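Local coordinates for PILD processed protein (Shewanella oneidensis, PDB 4D40), which is a type IV pilin, the subunit that probably assembles into the thin surface filaments with which bacteria attach to surfaces and to other cells, at residues R6-Q11 with N85-H89; P40-F44 with A59-Q65. The contacts are given in a common frame with arbitrary orientation. Residue numbers count along the deposited sequence, not the author numbering.

Contact 1: R6-Q11 with N85-H89; sequences RFDAQQ and NCWSH
The C-terminal tail of the pilin lies against a turn and a half of its long N-terminal helix. Residues 6-11 are regular alpha helix, with Gln-10 N to Arg-6 O at 3.0 Å; residues 85-89 are irregular, and their CA atoms approach the helix progressively, from 8.6 Å for Arg-6 to Cys-86 to 6.4 Å for Gln-10 to His-89. Asn-85 enters with positive phi (72°), a turn conformation asparagine tolerates well. Cys-86, joined to Cys-69 by the disulfide bounding the C-terminal region characteristic of type IV pilins, turns its carbonyl to the helix, where Cys-86 O accepts from Arg-6 NH1 (3.2 Å) and from Gln-10 NE2 (3.0 Å). Trp-87 is extended (-89/140); its CA-to-CB bond points away, yet chi1 -84° and chi2 81° swing the indole back so that Gln-10 CG sits 3.6 Å from the centroid of its six-membered ring, a CH-pi contact. Ser-88 N donates to Gln-10 OE1 (3.0 Å): the Gln-10 amide, on an m,t side chain, thus uses its donor on Cys-86 and its acceptor on Ser-88, the residues flanking Trp-87. Ser-88 packs against Phe-7, with Ser-88 OG 3.4 Å from Phe-7 CE1. In His-89, chi1 m, Gln-11 CG lies over one face of the ring (3.7 Å to the centroid, CH-pi), with Phe-7 CB 3.9 Å from His-89 NE2. Arg-6 also bridges to Asp-67, Trp-87 NE1 bonds Val-81 O, and the His-89 carboxylate pairs with Arg-80. The tail follows strand 80-81 and lies on helix 2-27, with Leu-72 of strand 72-75 packed against Arg-6, Gln-10 and Trp-87.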
ATOM      1  N   ARG A   6      -3.924  -2.082 -11.547  1.00 24.61           N
ATOM      2  CA  ARG A   6      -2.671  -1.908 -10.816  1.00 22.00           C
ATOM      3  C   ARG A   6      -2.566  -0.465 -10.338  1.00 26.85           C
ATOM      4  O   ARG A   6      -2.201  -0.199  -9.193  1.00 23.98           O
ATOM      5  CB  ARG A   6      -1.466  -2.268 -11.693  1.00 24.46           C
ATOM      6  CG  ARG A   6      -0.127  -2.275 -10.943  1.00 25.42           C
ATOM      7  CD  ARG A   6       1.031  -1.872 -11.848  1.00 26.28           C
ATOM      8  NE  ARG A   6       1.082  -2.670 -13.063  1.00 30.48           N
ATOM      9  CZ  ARG A   6       1.689  -2.302 -14.188  1.00 36.79           C
ATOM     10  NH1 ARG A   6       2.319  -1.137 -14.270  1.00 36.58           N
ATOM     11  NH2 ARG A   6       1.668  -3.108 -15.239  1.00 34.59           N
ATOM     12  N   PHE A   7      -2.902   0.471 -11.218  1.00 28.54           N
ATOM     13  CA  PHE A   7      -2.778   1.883 -10.882  1.00 26.82           C
ATOM     14  C   PHE A   7      -3.847   2.281  -9.863  1.00 27.16           C
ATOM     15  O   PHE A   7      -3.591   3.112  -8.984  1.00 27.87           O
ATOM     16  CB  PHE A   7      -2.867   2.747 -12.143  1.00 29.84           C
ATOM     17  CG  PHE A   7      -1.690   2.592 -13.083  1.00 31.01           C
ATOM     18  CD1 PHE A   7      -0.403   2.382 -12.600  1.00 30.49           C
ATOM     19  CD2 PHE A   7      -1.872   2.668 -14.451  1.00 34.62           C
ATOM     20  CE1 PHE A   7       0.668   2.242 -13.462  1.00 30.25           C
ATOM     21  CE2 PHE A   7      -0.801   2.529 -15.323  1.00 35.03           C
ATOM     22  CZ  PHE A   7       0.470   2.320 -14.826  1.00 32.55           C
ATOM     23  N   ASP A   8      -5.033   1.683  -9.969  1.00 27.49           N
ATOM     24  CA  ASP A   8      -6.078   1.861  -8.958  1.00 27.72           C
ATOM     25  C   ASP A   8      -5.581   1.436  -7.581  1.00 25.61           C
ATOM     26  O   ASP A   8      -5.812   2.116  -6.583  1.00 26.76           O
ATOM     27  CB  ASP A   8      -7.331   1.052  -9.303  1.00 27.67           C
ATOM     28  CG  ASP A   8      -8.132   1.655 -10.438  1.00 37.21           C
ATOM     29  OD1 ASP A   8      -7.929   2.845 -10.769  1.00 39.88           O
ATOM     30  OD2 ASP A   8      -8.979   0.926 -10.993  1.00 37.03           O
ATOM     31  N   ALA A   9      -4.916   0.287  -7.530  1.00 23.69           N
ATOM     32  CA  ALA A   9      -4.367  -0.218  -6.278  1.00 21.39           C
ATOM     33  C   ALA A   9      -3.307   0.728  -5.731  1.00 22.70           C
ATOM     34  O   ALA A   9      -3.257   0.995  -4.528  1.00 20.87           O
ATOM     35  CB  ALA A   9      -3.789  -1.613  -6.482  1.00 20.79           C
ATOM     36  N   GLN A  10      -2.467   1.243  -6.622  1.00 20.94           N
ATOM     37  CA  GLN A  10      -1.440   2.201  -6.233  1.00 21.98           C
ATOM     38  C   GLN A  10      -2.071   3.444  -5.622  1.00 24.78           C
ATOM     39  O   GLN A  10      -1.610   3.939  -4.593  1.00 24.65           O
ATOM     40  CB  GLN A  10      -0.574   2.582  -7.435  1.00 19.60           C
ATOM     41  CG  GLN A  10       0.400   1.491  -7.841  1.00 22.63           C
ATOM     42  CD  GLN A  10       1.130   1.778  -9.135  1.00 28.26           C
ATOM     43  OE1 GLN A  10       1.232   2.925  -9.578  1.00 25.50           O
ATOM     44  NE2 GLN A  10       1.650   0.724  -9.755  1.00 26.03           N
ATOM     45  N   GLN A  11      -3.133   3.936  -6.248  1.00 23.69           N
ATOM     46  CA  GLN A  11      -3.808   5.132  -5.761  1.00 25.15           C
ATOM     47  C   GLN A  11      -4.365   4.908  -4.366  1.00 25.06           C
ATOM     48  O   GLN A  11      -4.371   5.816  -3.543  1.00 25.26           O
ATOM     49  CB  GLN A  11      -4.928   5.539  -6.713  1.00 26.95           C
ATOM     50  CG  GLN A  11      -4.438   6.152  -8.009  1.00 36.94           C
ATOM     51  CD  GLN A  11      -5.576   6.478  -8.958  1.00 53.24           C
ATOM     52  OE1 GLN A  11      -6.219   5.584  -9.506  1.00 48.61           O
ATOM     53  NE2 GLN A  11      -5.834   7.766  -9.149  1.00 70.34           N
ATOM     54  N   ASN A  85       9.761   0.404 -13.409  1.00 35.02           N
ATOM     55  CA  ASN A  85       8.848  -0.191 -14.395  1.00 34.64           C
ATOM     56  C   ASN A  85       7.376  -0.340 -13.989  1.00 35.45           C
ATOM     57  O   ASN A  85       6.581  -0.809 -14.800  1.00 34.50           O
ATOM     58  CB  ASN A  85       9.350  -1.583 -14.803  1.00 33.41           C
ATOM     59  CG  ASN A  85      10.804  -1.587 -15.225  1.00 40.59           C
ATOM     60  OD1 ASN A  85      11.287  -0.650 -15.865  1.00 47.22           O
ATOM     61  ND2 ASN A  85      11.513  -2.655 -14.879  1.00 41.18           N
ATOM     62  N   CYS A  86       6.991   0.050 -12.776  1.00 27.54           N
ATOM     63  CA  CYS A  86       5.669  -0.343 -12.268  1.00 25.38           C
ATOM     64  C   CYS A  86       4.784   0.768 -11.734  1.00 27.08           C
ATOM     65  O   CYS A  86       3.585   0.799 -12.019  1.00 27.47           O
ATOM     66  CB  CYS A  86       5.852  -1.389 -11.179  1.00 24.64           C
ATOM     67  SG  CYS A  86       6.324  -2.978 -11.881  1.00 27.40           S
ATOM     68  N   TRP A  87       5.371   1.668 -10.954  1.00 27.21           N
ATOM     69  CA  TRP A  87       4.610   2.704 -10.265  1.00 24.19           C
ATOM     70  C   TRP A  87       4.438   3.969 -11.105  1.00 28.50           C
ATOM     71  O   TRP A  87       5.362   4.404 -11.792  1.00 29.51           O
ATOM     72  CB  TRP A  87       5.293   3.045  -8.941  1.00 25.99           C
ATOM     73  CG  TRP A  87       4.917   2.125  -7.817  1.00 23.14           C
ATOM     74  CD1 TRP A  87       5.435   0.887  -7.556  1.00 23.59           C
ATOM     75  CD2 TRP A  87       3.952   2.379  -6.788  1.00 23.53           C
ATOM     76  NE1 TRP A  87       4.847   0.354  -6.431  1.00 22.06           N
ATOM     77  CE2 TRP A  87       3.935   1.251  -5.941  1.00 22.30           C
ATOM     78  CE3 TRP A  87       3.101   3.451  -6.501  1.00 26.71           C
ATOM     79  CZ2 TRP A  87       3.098   1.164  -4.832  1.00 21.45           C
ATOM     80  CZ3 TRP A  87       2.267   3.361  -5.403  1.00 23.38           C
ATOM     81  CH2 TRP A  87       2.274   2.230  -4.577  1.00 23.42           C
ATOM     82  N   SER A  88       3.241   4.546 -11.037  1.00 27.85           N
ATOM     83  CA  SER A  88       2.924   5.792 -11.727  1.00 29.19           C
ATOM     84  C   SER A  88       2.235   6.768 -10.781  1.00 30.84           C
ATOM     85  O   SER A  88       1.640   7.755 -11.222  1.00 35.33           O
ATOM     86  CB  SER A  88       2.037   5.514 -12.945  1.00 33.05           C
ATOM     87  OG  SER A  88       2.778   4.883 -13.970  1.00 40.78           O
ATOM     88  N   HIS A  89       2.333   6.489  -9.483  1.00 26.68           N
ATOM     89  CA  HIS A  89       1.699   7.296  -8.445  1.00 29.86           C
ATOM     90  C   HIS A  89       2.589   7.361  -7.213  1.00 27.44           C
ATOM     91  O   HIS A  89       2.309   8.088  -6.255  1.00 26.84           O
ATOM     92  CB  HIS A  89       0.331   6.720  -8.068  1.00 32.52           C
ATOM     93  CG  HIS A  89      -0.649   6.712  -9.196  1.00 40.96           C
ATOM     94  ND1 HIS A  89      -1.458   7.791  -9.486  1.00 48.65           N
ATOM     95  CD2 HIS A  89      -0.947   5.761 -10.113  1.00 42.87           C
ATOM     96  CE1 HIS A  89      -2.214   7.502 -10.529  1.00 53.85           C
ATOM     97  NE2 HIS A  89      -1.922   6.277 -10.930  1.00 48.30           N
ATOM     98  OXT HIS A  89       3.608   6.674  -7.149  1.00 30.51           O
TER

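Contact 2: P40-F44 with A59-Q65; sequences PYYSF and AVPTNRQ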
ATOM      1  N   PRO A  40     -11.694  -7.864  -5.840  1.00 26.42           N
ATOM      2  CA  PRO A  40     -11.459  -9.166  -6.469  1.00 29.30           C
ATOM      3  C   PRO A  40     -10.047  -9.315  -7.041  1.00 29.39           C
ATOM      4  O   PRO A  40      -9.643 -10.437  -7.362  1.00 28.89           O
ATOM      5  CB  PRO A  40     -12.498  -9.202  -7.590  1.00 32.45           C
ATOM      6  CG  PRO A  40     -13.566  -8.259  -7.148  1.00 36.73           C
ATOM      7  CD  PRO A  40     -12.855  -7.169  -6.421  1.00 30.35           C
ATOM      8  N   TYR A  41      -9.317  -8.206  -7.139  1.00 27.50           N
ATOM      9  CA  TYR A  41      -8.036  -8.172  -7.841  1.00 31.59           C
ATOM     10  C   TYR A  41      -6.825  -7.983  -6.935  1.00 22.93           C
ATOM     11  O   TYR A  41      -5.727  -8.427  -7.281  1.00 23.52           O
ATOM     12  CB  TYR A  41      -8.057  -7.057  -8.879  1.00 23.76           C
ATOM     13  CG  TYR A  41      -9.166  -7.218  -9.884  1.00 26.34           C
ATOM     14  CD1 TYR A  41      -9.048  -8.130 -10.918  1.00 31.65           C
ATOM     15  CD2 TYR A  41     -10.325  -6.463  -9.798  1.00 33.34           C
ATOM     16  CE1 TYR A  41     -10.053  -8.290 -11.846  1.00 38.94           C
ATOM     17  CE2 TYR A  41     -11.342  -6.616 -10.725  1.00 32.11           C
ATOM     18  CZ  TYR A  41     -11.194  -7.531 -11.745  1.00 38.21           C
ATOM     19  OH  TYR A  41     -12.186  -7.695 -12.679  1.00 41.80           O
ATOM     20  N   TYR A  42      -7.021  -7.337  -5.790  1.00 23.15           N
ATOM     21  CA  TYR A  42      -5.935  -7.121  -4.841  1.00 21.35           C
ATOM     22  C   TYR A  42      -6.385  -7.304  -3.403  1.00 21.50           C
ATOM     23  O   TYR A  42      -7.510  -6.954  -3.035  1.00 22.52           O
ATOM     24  CB  TYR A  42      -5.332  -5.711  -4.983  1.00 19.89           C
ATOM     25  CG  TYR A  42      -4.467  -5.525  -6.208  1.00 19.66           C
ATOM     26  CD1 TYR A  42      -3.110  -5.816  -6.175  1.00 19.05           C
ATOM     27  CD2 TYR A  42      -5.003  -5.048  -7.390  1.00 20.65           C
ATOM     28  CE1 TYR A  42      -2.316  -5.657  -7.297  1.00 19.10           C
ATOM     29  CE2 TYR A  42      -4.226  -4.886  -8.518  1.00 22.98           C
ATOM     30  CZ  TYR A  42      -2.882  -5.185  -8.464  1.00 20.07           C
ATOM     31  OH  TYR A  42      -2.108  -5.020  -9.585  1.00 22.12           O
ATOM     32  N   SER A  43      -5.476  -7.843  -2.599  1.00 20.83           N
ATOM     33  CA  SER A  43      -5.645  -7.935  -1.161  1.00 20.93           C
ATOM     34  C   SER A  43      -4.676  -6.962  -0.522  1.00 19.15           C
ATOM     35  O   SER A  43      -3.478  -7.023  -0.785  1.00 22.71           O
ATOM     36  CB  SER A  43      -5.389  -9.361  -0.675  1.00 24.13           C
ATOM     37  OG  SER A  43      -6.274 -10.260  -1.308  1.00 26.84           O
ATOM     38  N   PHE A  44      -5.201  -6.059   0.303  1.00 22.15           N
ATOM     39  CA  PHE A  44      -4.381  -5.005   0.904  1.00 17.57           C
ATOM     40  C   PHE A  44      -4.061  -5.299   2.366  1.00 21.19           C
ATOM     41  O   PHE A  44      -4.905  -5.820   3.101  1.00 24.05           O
ATOM     42  CB  PHE A  44      -5.091  -3.658   0.797  1.00 20.26           C
ATOM     43  CG  PHE A  44      -5.357  -3.225  -0.613  1.00 23.82           C
ATOM     44  CD1 PHE A  44      -4.412  -2.500  -1.323  1.00 22.52           C
ATOM     45  CD2 PHE A  44      -6.553  -3.542  -1.234  1.00 25.31           C
ATOM     46  CE1 PHE A  44      -4.660  -2.098  -2.625  1.00 19.12           C
ATOM     47  CE2 PHE A  44      -6.804  -3.140  -2.528  1.00 24.56           C
ATOM     48  CZ  PHE A  44      -5.851  -2.420  -3.226  1.00 21.05           C
ATOM     49  N   ALA A  59      -0.157  -4.344  -1.601  1.00 21.44           N
ATOM     50  CA  ALA A  59      -1.261  -4.777  -2.444  1.00 18.19           C
ATOM     51  C   ALA A  59      -0.832  -6.039  -3.169  1.00 16.96           C
ATOM     52  O   ALA A  59       0.029  -5.997  -4.050  1.00 20.45           O
ATOM     53  CB  ALA A  59      -1.643  -3.694  -3.429  1.00 18.31           C
ATOM     54  N   VAL A  60      -1.429  -7.163  -2.783  1.00 18.98           N
ATOM     55  CA  VAL A  60      -1.071  -8.464  -3.337  1.00 19.31           C
ATOM     56  C   VAL A  60      -2.095  -8.878  -4.373  1.00 20.02           C
ATOM     57  O   VAL A  60      -3.258  -9.075  -4.030  1.00 23.73           O
ATOM     58  CB  VAL A  60      -0.991  -9.545  -2.240  1.00 22.02           C
ATOM     59  CG1 VAL A  60      -0.656 -10.909  -2.847  1.00 26.06           C
ATOM     60  CG2 VAL A  60       0.036  -9.160  -1.190  1.00 22.32           C
ATOM     61  N   PRO A  61      -1.671  -9.028  -5.636  1.00 21.43           N
ATOM     62  CA  PRO A  61      -2.656  -9.437  -6.643  1.00 22.05           C
ATOM     63  C   PRO A  61      -3.219 -10.830  -6.393  1.00 23.63           C
ATOM     64  O   PRO A  61      -2.516 -11.708  -5.902  1.00 29.16           O
ATOM     65  CB  PRO A  61      -1.857  -9.395  -7.950  1.00 27.74           C
ATOM     66  CG  PRO A  61      -0.440  -9.576  -7.537  1.00 27.33           C
ATOM     67  CD  PRO A  61      -0.321  -8.882  -6.214  1.00 23.81           C
ATOM     68  N   THR A  62      -4.497 -11.003  -6.714  1.00 24.83           N
ATOM     69  CA  THR A  62      -5.129 -12.314  -6.713  1.00 27.12           C
ATOM     70  C   THR A  62      -4.785 -13.018  -8.017  1.00 30.50           C
ATOM     71  O   THR A  62      -4.197 -12.422  -8.915  1.00 30.97           O
ATOM     72  CB  THR A  62      -6.653 -12.206  -6.576  1.00 30.81           C
ATOM     73  OG1 THR A  62      -7.182 -11.583  -7.749  1.00 29.34           O
ATOM     74  CG2 THR A  62      -7.039 -11.386  -5.352  1.00 30.62           C
ATOM     75  N   ASN A  63      -5.161 -14.287  -8.131  1.00 42.61           N
ATOM     76  CA  ASN A  63      -4.961 -15.023  -9.377  1.00 51.73           C
ATOM     77  C   ASN A  63      -5.717 -14.377 -10.541  1.00 43.84           C
ATOM     78  O   ASN A  63      -5.354 -14.552 -11.704  1.00 50.52           O
ATOM     79  CB  ASN A  63      -5.388 -16.484  -9.208  1.00 56.58           C
ATOM     80  CG  ASN A  63      -6.719 -16.627  -8.496  1.00 92.19           C
ATOM     81  OD1 ASN A  63      -7.455 -15.656  -8.326  1.00 91.60           O
ATOM     82  ND2 ASN A  63      -7.034 -17.845  -8.070  1.00126.64           N
ATOM     83  N   ARG A  64      -6.760 -13.616 -10.215  1.00 41.92           N
ATOM     84  CA  ARG A  64      -7.582 -12.937 -11.212  1.00 44.64           C
ATOM     85  C   ARG A  64      -6.907 -11.696 -11.803  1.00 36.83           C
ATOM     86  O   ARG A  64      -7.432 -11.082 -12.730  1.00 40.30           O
ATOM     87  CB  ARG A  64      -8.922 -12.539 -10.590  1.00 42.39           C
ATOM     88  CG  ARG A  64      -9.691 -13.713 -10.014  1.00 72.41           C
ATOM     89  CD  ARG A  64     -10.937 -13.276  -9.272  1.00 97.91           C
ATOM     90  NE  ARG A  64     -11.398 -14.321  -8.360  1.00109.89           N
ATOM     91  CZ  ARG A  64     -11.053 -14.414  -7.077  1.00 99.09           C
ATOM     92  NH1 ARG A  64     -10.243 -13.516  -6.522  1.00 56.42           N
ATOM     93  NH2 ARG A  64     -11.527 -15.410  -6.339  1.00124.17           N
ATOM     94  N   GLN A  65      -5.745 -11.335 -11.265  1.00 29.54           N
ATOM     95  CA  GLN A  65      -5.044 -10.122 -11.668  1.00 32.88           C
ATOM     96  C   GLN A  65      -3.639 -10.478 -12.141  1.00 29.47           C
ATOM     97  O   GLN A  65      -2.690 -10.451 -11.365  1.00 29.73           O
ATOM     98  CB  GLN A  65      -5.014  -9.140 -10.495  1.00 28.29           C
ATOM     99  CG  GLN A  65      -4.126  -7.902 -10.659  1.00 26.91           C
ATOM    100  CD  GLN A  65      -4.593  -6.946 -11.739  1.00 27.86           C
ATOM    101  OE1 GLN A  65      -5.592  -7.177 -12.414  1.00 28.18           O
ATOM    102  NE2 GLN A  65      -3.859  -5.848 -11.902  1.00 27.96           N
TER
HETATM  103  O   HOH W   1      -4.273 -11.457  -3.047  1.00 26.55           O
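This is an antiparallel strand pairing at the open end of the beta hairpin 42-48/55-61, where the strands meet the loops that flank them. Strand 42-44 runs at 153° to strand 59-61. Ser-43 and Val-60 form the hydrogen-bonded pair, with Ser-43 N to Val-60 O and Val-60 N to Ser-43 O both 2.9 Å; Tyr-42/Pro-61 and Phe-44/Ala-59 are non-hydrogen-bonded pairs, a position that suits Pro-61, which has no amide hydrogen to give. Thr-62 N continues the ladder to Tyr-41 O (2.9 Å). In the type IV pilin fold such a sheet packs on the N-terminal helix, and here Tyr-42 and Phe-44 face helix 2-27, touching Ala-9, while small Ala-59 lets both rings close in (Phe-44 CE1 to Ala-59 CB 3.5 Å). Ser-43 and Val-60 point to the other face; a water bridges Ser-43 OG and Val-60 O. Past the strands, a type I turn from Thr-62 to Gln-65 folds back toward Pro-40, whose carbonyl O accepts from Thr-62 OG1 (2.7 Å) and Arg-64 NH1 (3.2 Å), the latter from a poorly ordered side chain. Gln-65 NE2 donates to Tyr-42 OH (3.0 Å) and to the carbonyl of Lys-2, joining turn, strand and helix.

Both contacts involve helix 2-27: contact 1 lays the C-terminal tail directly on it, whereas contact 2 pairs two strands, the first of which sends Tyr-42 and Phe-44 to it from another side. They meet at Arg-6 and Ala-9, with Arg-6 CA 3.4 Å from Tyr-42 OH and Ala-9 CB 3.8 Å from Tyr-42 CD2; the centres lie 13 Å apart. Each is partly buried, mixing buried residues with exposed ones at its margin. The chemistry follows the elements joined. An irregular tail offers no ladder, so contact 1 depends on side chains hydrogen-bonded to backbone groups and on CH-pi packing, while contact 2 gets its register from backbone hydrogen bonds, supplemented by side chains in the turn.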